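Type 3 secretion system chaperone PscG (Pseudomonas aeruginosa, PDB 2UWJ) acts as a cytoplasmic type III secretion chaperone that, together with PscE, prevents premature polymerization of the needle protein PscF and is required for needle assembly. Local coordinates at residues A29-E33 and A41-R45; E71-A75 and R90-L94; S17-H22 and S47-Q52. The contacts are given in a common frame with arbitrary orientation. Numbering follows the deposited sequence.

From the N terminus, the chain runs through helix 4-17 into the turn S17-H22, which leads into helix 22-34 and is the first half of interaction 3. Helix 22-34 and helix 38-51 then fold back on each other in interaction 1, which closes only the short connection between them. Interaction 3 closes later, when the end of helix 38-51 returns to the 17-22 turn, so it encloses interaction 1 and shares helix 38-51 with it. Interaction 2 follows in series, pairing helix 71-80 with helix 84-95 on the opposite side of the chain's centre. W73 connects interaction 2 to both others: its NE1 packs 3.5 Å from L43 CD1, and its CH2 3.5 Å from S47 OG.

Interaction 1. Residues A29-E33 and A41-R45; sequences AEWLE and ARLIR
Segments 29-33 and 41-45 are both regular alpha-helix (phi/psi near -60/-45; E33 N to A29 O 3.0 Å, R45 N to A41 O 2.9 Å) and run antiparallel at 163°, with their axes 9.0 Å apart at closest approach. Small residues permit this closeness: A29 CA lies 4.4 Å from A41 CA, and the A29 O to A41 CB distance is 3.4 Å. On the inner side, L32 (m,t) and I44 (m,t) meet through L32 CD1 and I44 CD1 at 3.4 Å, while L32 CB sits 4.0 Å from A41 CB. A29 CB also packs 4.1 Å from I44 CG2. Toward solvent, R45 is extended along chi2 and chi3 (m,t,t, chi4 -76°), its CG 3.9 Å from A29 CB, which also lies over one face of its guanidinium. E33 (m,t, chi3 near 0°) receives it in a bidentate salt bridge: R45 NE to E33 OE2 is 2.8 Å and R45 NH2 to E33 OE1 is 3.0 Å. A water links E30 OE2 (2.6 Å) to R45 NH1 (3.1 Å). Successive antiparallel helices packed through small and apolar side chains, with a salt bridge at the solvent-facing edge, are consistent with the helical hairpin of a TPR-like fold.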
ATOM      1  N   ALA C  29      10.080  -1.715  17.421  1.00 23.84           N
ATOM      2  CA  ALA C  29       9.000  -2.594  17.870  1.00 23.41           C
ATOM      3  C   ALA C  29       8.699  -2.389  19.361  1.00 22.23           C
ATOM      4  O   ALA C  29       7.528  -2.382  19.767  1.00 22.51           O
ATOM      5  CB  ALA C  29       9.361  -4.077  17.626  1.00 19.80           C
ATOM      6  N   GLU C  30       9.738  -2.275  20.171  1.00 21.71           N
ATOM      7  CA  GLU C  30       9.557  -2.078  21.637  1.00 26.74           C
ATOM      8  C   GLU C  30       8.792  -0.783  21.899  1.00 25.94           C
ATOM      9  O   GLU C  30       7.814  -0.738  22.678  1.00 28.59           O
ATOM     10  CB  GLU C  30      10.918  -2.029  22.346  1.00 25.33           C
ATOM     11  CG  GLU C  30      11.403  -3.387  22.526  1.00 38.69           C
ATOM     12  CD  GLU C  30      12.789  -3.452  23.167  1.00 49.95           C
ATOM     13  OE1 GLU C  30      13.168  -2.455  23.828  1.00 48.16           O
ATOM     14  OE2 GLU C  30      13.454  -4.513  23.006  1.00 48.69           O
ATOM     15  N   TRP C  31       9.201   0.263  21.206  1.00 25.50           N
ATOM     16  CA  TRP C  31       8.491   1.557  21.320  1.00 25.68           C
ATOM     17  C   TRP C  31       7.025   1.435  20.843  1.00 27.16           C
ATOM     18  O   TRP C  31       6.131   1.957  21.493  1.00 24.46           O
ATOM     19  CB  TRP C  31       9.274   2.582  20.517  1.00 27.55           C
ATOM     20  CG  TRP C  31       8.607   3.886  20.347  1.00 33.34           C
ATOM     21  CD1 TRP C  31       8.419   4.867  21.300  1.00 37.51           C
ATOM     22  CD2 TRP C  31       8.114   4.410  19.128  1.00 35.39           C
ATOM     23  NE1 TRP C  31       7.839   5.974  20.720  1.00 36.75           N
ATOM     24  CE2 TRP C  31       7.645   5.715  19.386  1.00 33.92           C
ATOM     25  CE3 TRP C  31       8.023   3.898  17.824  1.00 43.56           C
ATOM     26  CZ2 TRP C  31       7.096   6.514  18.403  1.00 41.87           C
ATOM     27  CZ3 TRP C  31       7.470   4.695  16.828  1.00 44.08           C
ATOM     28  CH2 TRP C  31       7.013   5.996  17.128  1.00 50.01           C
ATOM     29  N   LEU C  32       6.753   0.739  19.721  1.00 23.80           N
ATOM     30  CA  LEU C  32       5.376   0.547  19.248  1.00 23.34           C
ATOM     31  C   LEU C  32       4.544  -0.190  20.315  1.00 23.43           C
ATOM     32  O   LEU C  32       3.349   0.069  20.478  1.00 24.97           O
ATOM     33  CB  LEU C  32       5.328  -0.258  17.934  1.00 21.79           C
ATOM     34  CG  LEU C  32       5.800   0.538  16.714  1.00 24.96           C
ATOM     35  CD1 LEU C  32       6.030  -0.470  15.571  1.00 23.31           C
ATOM     36  CD2 LEU C  32       4.722   1.615  16.323  1.00 25.75           C
ATOM     37  N   GLU C  33       5.163  -1.130  21.016  1.00 23.66           N
ATOM     38  CA  GLU C  33       4.426  -1.822  22.063  1.00 27.41           C
ATOM     39  C   GLU C  33       4.093  -0.827  23.203  1.00 30.27           C
ATOM     40  O   GLU C  33       2.994  -0.847  23.749  1.00 31.12           O
ATOM     41  CB  GLU C  33       5.226  -3.022  22.563  1.00 30.20           C
ATOM     42  CG  GLU C  33       5.054  -4.230  21.647  1.00 28.58           C
ATOM     43  CD  GLU C  33       5.979  -5.383  21.982  1.00 34.92           C
ATOM     44  OE1 GLU C  33       6.762  -5.268  22.948  1.00 32.92           O
ATOM     45  OE2 GLU C  33       5.927  -6.420  21.275  1.00 33.64           O
ATOM     46  N   ALA C  41       3.947  -4.252  16.086  1.00 21.28           N
ATOM     47  CA  ALA C  41       5.231  -4.568  16.734  1.00 22.18           C
ATOM     48  C   ALA C  41       5.539  -6.076  16.545  1.00 22.88           C
ATOM     49  O   ALA C  41       6.683  -6.442  16.299  1.00 22.47           O
ATOM     50  CB  ALA C  41       5.179  -4.282  18.235  1.00 21.95           C
ATOM     51  N   ARG C  42       4.512  -6.912  16.681  1.00 19.68           N
ATOM     52  CA  ARG C  42       4.658  -8.367  16.594  1.00 18.86           C
ATOM     53  C   ARG C  42       5.111  -8.759  15.175  1.00 20.20           C
ATOM     54  O   ARG C  42       6.022  -9.573  15.002  1.00 20.83           O
ATOM     55  CB  ARG C  42       3.324  -9.012  16.993  1.00 24.08           C
ATOM     56  CG  ARG C  42       3.331 -10.530  17.019  1.00 33.28           C
ATOM     57  CD  ARG C  42       4.268 -11.019  18.049  1.00 33.11           C
ATOM     58  NE  ARG C  42       3.987 -10.461  19.377  1.00 42.33           N
ATOM     59  CZ  ARG C  42       3.057 -10.874  20.249  1.00 40.68           C
ATOM     60  NH1 ARG C  42       2.229 -11.890  19.994  1.00 33.23           N
ATOM     61  NH2 ARG C  42       2.995 -10.255  21.439  1.00 43.86           N
ATOM     62  N   LEU C  43       4.470  -8.184  14.166  1.00 21.40           N
ATOM     63  CA  LEU C  43       4.893  -8.351  12.763  1.00 20.49           C
ATOM     64  C   LEU C  43       6.392  -8.035  12.580  1.00 23.85           C
ATOM     65  O   LEU C  43       7.175  -8.805  11.967  1.00 21.49           O
ATOM     66  CB  LEU C  43       4.085  -7.379  11.851  1.00 20.90           C
ATOM     67  CG  LEU C  43       4.630  -7.272  10.407  1.00 21.54           C
ATOM     68  CD1 LEU C  43       4.551  -8.664   9.816  1.00 22.14           C
ATOM     69  CD2 LEU C  43       3.771  -6.295   9.517  1.00 19.77           C
ATOM     70  N   ILE C  44       6.823  -6.899  13.100  1.00 20.53           N
ATOM     71  CA  ILE C  44       8.234  -6.496  12.950  1.00 19.65           C
ATOM     72  C   ILE C  44       9.190  -7.455  13.653  1.00 19.50           C
ATOM     73  O   ILE C  44      10.210  -7.868  13.085  1.00 22.63           O
ATOM     74  CB  ILE C  44       8.446  -5.027  13.491  1.00 18.29           C
ATOM     75  CG1 ILE C  44       7.740  -4.011  12.538  1.00 17.93           C
ATOM     76  CG2 ILE C  44       9.949  -4.710  13.597  1.00 18.06           C
ATOM     77  CD1 ILE C  44       7.294  -2.627  13.303  1.00 20.72           C
ATOM     78  N   ARG C  45       8.844  -7.823  14.875  1.00 21.78           N
ATOM     79  CA  ARG C  45       9.646  -8.755  15.669  1.00 24.81           C
ATOM     80  C   ARG C  45       9.794 -10.066  14.899  1.00 21.58           C
ATOM     81  O   ARG C  45      10.888 -10.598  14.771  1.00 23.53           O
ATOM     82  CB  ARG C  45       8.915  -9.050  16.994  1.00 23.41           C
ATOM     83  CG  ARG C  45       9.094  -7.953  18.103  1.00 23.21           C
ATOM     84  CD  ARG C  45       8.445  -8.414  19.384  1.00 26.00           C
ATOM     85  NE  ARG C  45       8.454  -7.374  20.421  1.00 30.50           N
ATOM     86  CZ  ARG C  45       9.532  -7.045  21.131  1.00 37.58           C
ATOM     87  NH1 ARG C  45      10.675  -7.676  20.892  1.00 35.49           N
ATOM     88  NH2 ARG C  45       9.470  -6.124  22.104  1.00 33.87           N
TER
HETATM   89  O   HOH W   1      12.592  -6.988  23.248  1.00 47.80           O
HETATM   90  O   HOH W   2       5.928  -8.919  22.544  1.00 39.48           O

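Interaction 2. Residues E71-A75 and R90-L94; sequences EPWFA and RLAGL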
ATOM      1  N   GLU C  71      -0.010 -15.477  10.610  1.00 18.49           N
ATOM      2  CA  GLU C  71       0.145 -16.940  10.371  1.00 24.33           C
ATOM      3  C   GLU C  71       1.115 -17.335   9.223  1.00 22.79           C
ATOM      4  O   GLU C  71       1.825 -18.309   9.361  1.00 22.11           O
ATOM      5  CB  GLU C  71      -1.212 -17.621  10.177  1.00 22.21           C
ATOM      6  CG  GLU C  71      -2.062 -17.675  11.461  1.00 25.64           C
ATOM      7  CD  GLU C  71      -1.488 -18.717  12.436  1.00 31.40           C
ATOM      8  OE1 GLU C  71      -1.208 -19.845  11.968  1.00 30.27           O
ATOM      9  OE2 GLU C  71      -1.286 -18.402  13.620  1.00 29.44           O
ATOM     10  N   PRO C  72       1.101 -16.611   8.080  1.00 20.89           N
ATOM     11  CA  PRO C  72       2.037 -16.997   7.016  1.00 21.94           C
ATOM     12  C   PRO C  72       3.503 -17.053   7.488  1.00 23.98           C
ATOM     13  O   PRO C  72       4.265 -17.874   6.992  1.00 21.46           O
ATOM     14  CB  PRO C  72       1.836 -15.910   5.941  1.00 19.05           C
ATOM     15  CG  PRO C  72       0.296 -15.578   6.103  1.00 20.92           C
ATOM     16  CD  PRO C  72       0.150 -15.558   7.622  1.00 16.82           C
ATOM     17  N   TRP C  73       3.900 -16.134   8.386  1.00 20.81           N
ATOM     18  CA  TRP C  73       5.257 -16.113   8.885  1.00 19.25           C
ATOM     19  C   TRP C  73       5.568 -17.401   9.625  1.00 23.03           C
ATOM     20  O   TRP C  73       6.690 -17.924   9.481  1.00 19.55           O
ATOM     21  CB  TRP C  73       5.509 -14.929   9.836  1.00 19.63           C
ATOM     22  CG  TRP C  73       5.279 -13.647   9.144  1.00 19.98           C
ATOM     23  CD1 TRP C  73       4.085 -12.959   9.020  1.00 20.43           C
ATOM     24  CD2 TRP C  73       6.257 -12.890   8.430  1.00 22.99           C
ATOM     25  NE1 TRP C  73       4.279 -11.802   8.266  1.00 22.83           N
ATOM     26  CE2 TRP C  73       5.608 -11.743   7.902  1.00 26.72           C
ATOM     27  CE3 TRP C  73       7.633 -13.069   8.185  1.00 30.66           C
ATOM     28  CZ2 TRP C  73       6.303 -10.777   7.146  1.00 28.98           C
ATOM     29  CZ3 TRP C  73       8.316 -12.095   7.426  1.00 28.01           C
ATOM     30  CH2 TRP C  73       7.661 -10.983   6.929  1.00 25.05           C
ATOM     31  N   PHE C  74       4.626 -17.926  10.402  1.00 20.27           N
ATOM     32  CA  PHE C  74       4.887 -19.192  11.118  1.00 22.99           C
ATOM     33  C   PHE C  74       5.002 -20.367  10.105  1.00 22.63           C
ATOM     34  O   PHE C  74       5.876 -21.227  10.284  1.00 24.31           O
ATOM     35  CB  PHE C  74       3.810 -19.460  12.189  1.00 20.94           C
ATOM     36  CG  PHE C  74       3.628 -18.292  13.142  1.00 20.93           C
ATOM     37  CD1 PHE C  74       4.737 -17.615  13.641  1.00 20.29           C
ATOM     38  CD2 PHE C  74       2.339 -17.859  13.517  1.00 24.00           C
ATOM     39  CE1 PHE C  74       4.575 -16.499  14.524  1.00 25.87           C
ATOM     40  CE2 PHE C  74       2.169 -16.762  14.386  1.00 23.66           C
ATOM     41  CZ  PHE C  74       3.275 -16.086  14.884  1.00 24.79           C
ATOM     42  N   ALA C  75       4.146 -20.400   9.071  1.00 22.61           N
ATOM     43  CA  ALA C  75       4.279 -21.434   8.012  1.00 21.70           C
ATOM     44  C   ALA C  75       5.725 -21.323   7.397  1.00 27.39           C
ATOM     45  O   ALA C  75       6.419 -22.330   7.181  1.00 25.31           O
ATOM     46  CB  ALA C  75       3.269 -21.187   6.890  1.00 21.74           C
ATOM     47  N   ARG C  90      -0.783 -26.287   9.218  1.00 30.16           N
ATOM     48  CA  ARG C  90      -1.026 -24.843   9.259  1.00 29.37           C
ATOM     49  C   ARG C  90      -1.620 -24.377   7.912  1.00 29.11           C
ATOM     50  O   ARG C  90      -2.647 -23.667   7.877  1.00 28.54           O
ATOM     51  CB  ARG C  90       0.284 -24.078   9.597  1.00 26.90           C
ATOM     52  CG  ARG C  90       0.044 -22.563   9.858  1.00 26.05           C
ATOM     53  CD  ARG C  90       1.330 -21.857  10.323  1.00 25.32           C
ATOM     54  NE  ARG C  90       1.990 -22.505  11.470  1.00 25.70           N
ATOM     55  CZ  ARG C  90       1.726 -22.290  12.768  1.00 28.54           C
ATOM     56  NH1 ARG C  90       0.785 -21.430  13.184  1.00 24.24           N
ATOM     57  NH2 ARG C  90       2.453 -22.917  13.687  1.00 23.30           N
ATOM     58  N   LEU C  91      -0.991 -24.762   6.792  1.00 30.76           N
ATOM     59  CA  LEU C  91      -1.528 -24.361   5.485  1.00 31.61           C
ATOM     60  C   LEU C  91      -2.967 -24.843   5.286  1.00 35.97           C
ATOM     61  O   LEU C  91      -3.832 -24.069   4.845  1.00 32.61           O
ATOM     62  CB  LEU C  91      -0.651 -24.844   4.318  1.00 32.79           C
ATOM     63  CG  LEU C  91       0.767 -24.294   4.279  1.00 34.68           C
ATOM     64  CD1 LEU C  91       1.458 -24.734   2.984  1.00 31.25           C
ATOM     65  CD2 LEU C  91       0.682 -22.735   4.392  1.00 28.02           C
ATOM     66  N   ALA C  92      -3.252 -26.092   5.657  1.00 34.72           N
ATOM     67  CA  ALA C  92      -4.630 -26.609   5.523  1.00 37.20           C
ATOM     68  C   ALA C  92      -5.603 -25.727   6.342  1.00 37.14           C
ATOM     69  O   ALA C  92      -6.714 -25.440   5.906  1.00 37.31           O
ATOM     70  CB  ALA C  92      -4.707 -28.118   5.999  1.00 38.38           C
ATOM     71  N   GLY C  93      -5.179 -25.280   7.522  1.00 35.25           N
ATOM     72  CA  GLY C  93      -6.036 -24.424   8.326  1.00 36.55           C
ATOM     73  C   GLY C  93      -6.295 -23.071   7.651  1.00 38.68           C
ATOM     74  O   GLY C  93      -7.434 -22.622   7.544  1.00 40.47           O
ATOM     75  N   LEU C  94      -5.239 -22.428   7.171  1.00 37.12           N
ATOM     76  CA  LEU C  94      -5.355 -21.128   6.521  1.00 36.05           C
ATOM     77  C   LEU C  94      -6.172 -21.189   5.230  1.00 37.84           C
ATOM     78  O   LEU C  94      -6.755 -20.186   4.798  1.00 35.82           O
ATOM     79  CB  LEU C  94      -3.959 -20.573   6.197  1.00 34.23           C
ATOM     80  CG  LEU C  94      -3.159 -20.280   7.452  1.00 37.97           C
ATOM     81  CD1 LEU C  94      -1.798 -19.791   7.039  1.00 32.34           C
ATOM     82  CD2 LEU C  94      -3.938 -19.272   8.343  1.00 33.04           C
TER
HETATM   83  O   HOH W   3      -0.535 -20.182  15.420  1.00 29.37           O
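A single salt bridge, between the partly exposed E71 and R90, joins segments 71-75 and 90-94. R90 NH1 donates to E71 OE1 at 2.8 Å, the carboxylate oxygen lying at the edge of the guanidinium, near its plane. A water doubles the link, donating a hydrogen bond to E71 OE2 (2.6 Å) and accepting one from R90 NH1 (2.9 Å). Both charges have further partners: R90 NE forms a salt bridge with E78 OE1, and E71 OE2 is hydrogen-bonded to N65.

Van der Waals contacts fit around the arginine. Its chi1 and chi2 are both t, which carries the side chain across to the other helix before chi3 (m) turns it. R90 CD lies 3.4 Å from A75 N and 4.0 Å from A75 CB, and F74 CB covers one face of the guanidinium, 3.6 Å from R90 CZ.

Apolar packing takes up the rest. L94 CD2 sits 3.7 Å from E71 CB, against the aliphatic part of the glutamate, and L91 CD2 approaches A75 CB at 3.9 Å. P72 and L94 also pack on helix 100-113, against F105 and A106 respectively, while W73 faces helix 38-51 and the PscF chain.

The segment axes are antiparallel at 155° and 10.4 Å apart at closest approach; the CA pairs are A75 with R90 (6.4 Å) and E71 with L94 (7.9 Å). Antiparallel neighbours with a third helix against them are what is expected of the stacked helical hairpins of a TPR-like chaperone.

Interaction 3. Residues S17-H22 and S47-Q52; sequences SGQHCH and SSLANQ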
ATOM      1  N   SER C  17      13.704  -4.628   8.660  1.00 20.93           N
ATOM      2  CA  SER C  17      13.764  -6.012   9.157  1.00 21.88           C
ATOM      3  C   SER C  17      14.161  -6.976   8.026  1.00 20.28           C
ATOM      4  O   SER C  17      14.583  -8.083   8.320  1.00 22.32           O
ATOM      5  CB  SER C  17      12.398  -6.461   9.733  1.00 19.99           C
ATOM      6  OG  SER C  17      11.394  -6.609   8.709  1.00 23.72           O
ATOM      7  N   GLY C  18      13.972  -6.576   6.771  1.00 23.04           N
ATOM      8  CA  GLY C  18      14.319  -7.435   5.645  1.00 23.08           C
ATOM      9  C   GLY C  18      15.665  -7.019   5.045  1.00 25.31           C
ATOM     10  O   GLY C  18      16.152  -7.644   4.077  1.00 23.21           O
ATOM     11  N   GLN C  19      16.268  -5.971   5.599  1.00 22.57           N
ATOM     12  CA  GLN C  19      17.563  -5.491   5.075  1.00 23.44           C
ATOM     13  C   GLN C  19      18.641  -5.373   6.153  1.00 22.61           C
ATOM     14  O   GLN C  19      19.414  -4.409   6.211  1.00 26.70           O
ATOM     15  CB  GLN C  19      17.390  -4.169   4.315  1.00 25.02           C
ATOM     16  CG  GLN C  19      16.517  -4.361   3.081  1.00 31.20           C
ATOM     17  CD  GLN C  19      16.613  -3.222   2.092  1.00 35.15           C
ATOM     18  OE1 GLN C  19      17.697  -2.744   1.805  1.00 34.51           O
ATOM     19  NE2 GLN C  19      15.463  -2.795   1.547  1.00 36.36           N
ATOM     20  N   HIS C  20      18.662  -6.368   7.016  1.00 22.07           N
ATOM     21  CA  HIS C  20      19.669  -6.488   8.064  1.00 28.86           C
ATOM     22  C   HIS C  20      19.704  -5.394   9.139  1.00 31.24           C
ATOM     23  O   HIS C  20      20.703  -5.275   9.834  1.00 29.93           O
ATOM     24  CB  HIS C  20      21.067  -6.640   7.406  1.00 30.29           C
ATOM     25  CG  HIS C  20      21.074  -7.539   6.191  1.00 27.80           C
ATOM     26  ND1 HIS C  20      20.649  -8.857   6.225  1.00 28.20           N
ATOM     27  CD2 HIS C  20      21.378  -7.278   4.890  1.00 32.10           C
ATOM     28  CE1 HIS C  20      20.688  -9.369   5.002  1.00 26.34           C
ATOM     29  NE2 HIS C  20      21.127  -8.435   4.172  1.00 28.32           N
ATOM     30  N   CYS C  21      18.648  -4.585   9.277  1.00 28.41           N
ATOM     31  CA  CYS C  21      18.671  -3.541  10.319  1.00 26.89           C
ATOM     32  C   CYS C  21      17.878  -4.066  11.502  1.00 27.27           C
ATOM     33  O   CYS C  21      16.849  -3.506  11.875  1.00 26.02           O
ATOM     34  CB  CYS C  21      18.051  -2.243   9.810  1.00 28.46           C
ATOM     35  SG  CYS C  21      18.936  -1.592   8.363  1.00 32.08           S
ATOM     36  N   HIS C  22      18.396  -5.127  12.112  1.00 23.11           N
ATOM     37  CA  HIS C  22      17.685  -5.805  13.193  1.00 25.74           C
ATOM     38  C   HIS C  22      17.599  -5.094  14.530  1.00 23.65           C
ATOM     39  O   HIS C  22      16.538  -5.106  15.178  1.00 23.91           O
ATOM     40  CB  HIS C  22      18.252  -7.232  13.326  1.00 23.57           C
ATOM     41  CG  HIS C  22      18.089  -8.039  12.071  1.00 26.47           C
ATOM     42  ND1 HIS C  22      16.849  -8.345  11.551  1.00 27.65           N
ATOM     43  CD2 HIS C  22      19.002  -8.509  11.178  1.00 24.84           C
ATOM     44  CE1 HIS C  22      16.999  -8.946  10.381  1.00 28.80           C
ATOM     45  NE2 HIS C  22      18.299  -9.055  10.131  1.00 27.36           N
ATOM     46  N   SER C  47       9.264 -10.757  11.588  1.00 24.03           N
ATOM     47  CA  SER C  47       9.967 -10.592  10.340  1.00 23.05           C
ATOM     48  C   SER C  47      11.479 -10.488  10.603  1.00 24.07           C
ATOM     49  O   SER C  47      12.303 -11.114   9.892  1.00 21.50           O
ATOM     50  CB  SER C  47       9.479  -9.336   9.599  1.00 18.39           C
ATOM     51  OG  SER C  47      10.259  -9.120   8.433  1.00 19.61           O
ATOM     52  N   SER C  48      11.855  -9.710  11.612  1.00 22.76           N
ATOM     53  CA  SER C  48      13.267  -9.520  11.922  1.00 22.09           C
ATOM     54  C   SER C  48      13.900 -10.859  12.330  1.00 23.13           C
ATOM     55  O   SER C  48      14.974 -11.204  11.852  1.00 24.58           O
ATOM     56  CB  SER C  48      13.456  -8.549  13.086  1.00 25.73           C
ATOM     57  OG  SER C  48      14.828  -8.528  13.424  1.00 23.43           O
ATOM     58  N   LEU C  49      13.215 -11.604  13.205  1.00 23.65           N
ATOM     59  CA  LEU C  49      13.751 -12.897  13.638  1.00 24.47           C
ATOM     60  C   LEU C  49      13.804 -13.896  12.466  1.00 23.71           C
ATOM     61  O   LEU C  49      14.834 -14.539  12.229  1.00 24.65           O
ATOM     62  CB  LEU C  49      12.920 -13.450  14.788  1.00 24.26           C
ATOM     63  CG  LEU C  49      13.109 -12.704  16.119  1.00 25.50           C
ATOM     64  CD1 LEU C  49      11.982 -13.187  17.054  1.00 25.30           C
ATOM     65  CD2 LEU C  49      14.538 -13.002  16.769  1.00 22.69           C
ATOM     66  N   ALA C  50      12.724 -14.002  11.700  1.00 22.14           N
ATOM     67  CA  ALA C  50      12.707 -14.958  10.602  1.00 23.21           C
ATOM     68  C   ALA C  50      13.766 -14.601   9.555  1.00 28.65           C
ATOM     69  O   ALA C  50      14.427 -15.516   9.016  1.00 24.25           O
ATOM     70  CB  ALA C  50      11.334 -15.046   9.941  1.00 24.00           C
ATOM     71  N   ASN C  51      13.940 -13.302   9.268  1.00 24.07           N
ATOM     72  CA  ASN C  51      14.927 -12.882   8.274  1.00 25.29           C
ATOM     73  C   ASN C  51      16.384 -13.060   8.782  1.00 27.30           C
ATOM     74  O   ASN C  51      17.311 -13.005   8.008  1.00 28.99           O
ATOM     75  CB  ASN C  51      14.663 -11.450   7.781  1.00 22.98           C
ATOM     76  CG  ASN C  51      13.512 -11.408   6.767  1.00 27.95           C
ATOM     77  OD1 ASN C  51      13.488 -12.227   5.823  1.00 23.74           O
ATOM     78  ND2 ASN C  51      12.521 -10.506   6.975  1.00 20.90           N
ATOM     79  N   GLN C  52      16.565 -13.285  10.075  1.00 23.57           N
ATOM     80  CA  GLN C  52      17.909 -13.571  10.606  1.00 28.00           C
ATOM     81  C   GLN C  52      18.121 -15.091  10.631  1.00 29.15           C
ATOM     82  O   GLN C  52      19.185 -15.576  11.049  1.00 28.04           O
ATOM     83  CB  GLN C  52      18.039 -13.115  12.062  1.00 24.56           C
ATOM     84  CG  GLN C  52      18.031 -11.666  12.216  1.00 26.31           C
ATOM     85  CD  GLN C  52      18.126 -11.254  13.667  1.00 34.45           C
ATOM     86  OE1 GLN C  52      19.170 -11.426  14.319  1.00 27.96           O
ATOM     87  NE2 GLN C  52      17.040 -10.688  14.187  1.00 30.02           N
TER
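S47 opens the contact: its OG donates a hydrogen bond of 2.8 Å to S17 OG, which is also bonded to L14 O in the preceding helix turn, so the hydroxyls form a chain. The same S47 packs against W73 of helix 71-80. One residue on, S48 makes the closest backbone approach, its CA 4.5 Å from S17 CA, and its OG is hydrogen-bonded to H22 ND1 at 2.8 Å, at the edge of the imidazole. N51 returns to the interface, with its CB 3.4 Å from S17 O and its ND2 3.8 Å from G18 CA; its OD1 is bonded to backbone of the PscF chain, and G18 also makes backbone hydrogen bonds with PscF. Q52 finishes the segment by laying CG over the face of the H22 ring, a CH-pi contact 3.3 Å from the centroid and 8° off the normal, while NE2 makes weak bonds of 3.2 Å to S48 O and S48 OG. Two side-chain hydrogen bonds and one CH-pi contact thus tie the turn between helices 4-17 and 22-34 to the end of helix 38-51, and N51 and G18 couple that junction directly to the bound needle protein.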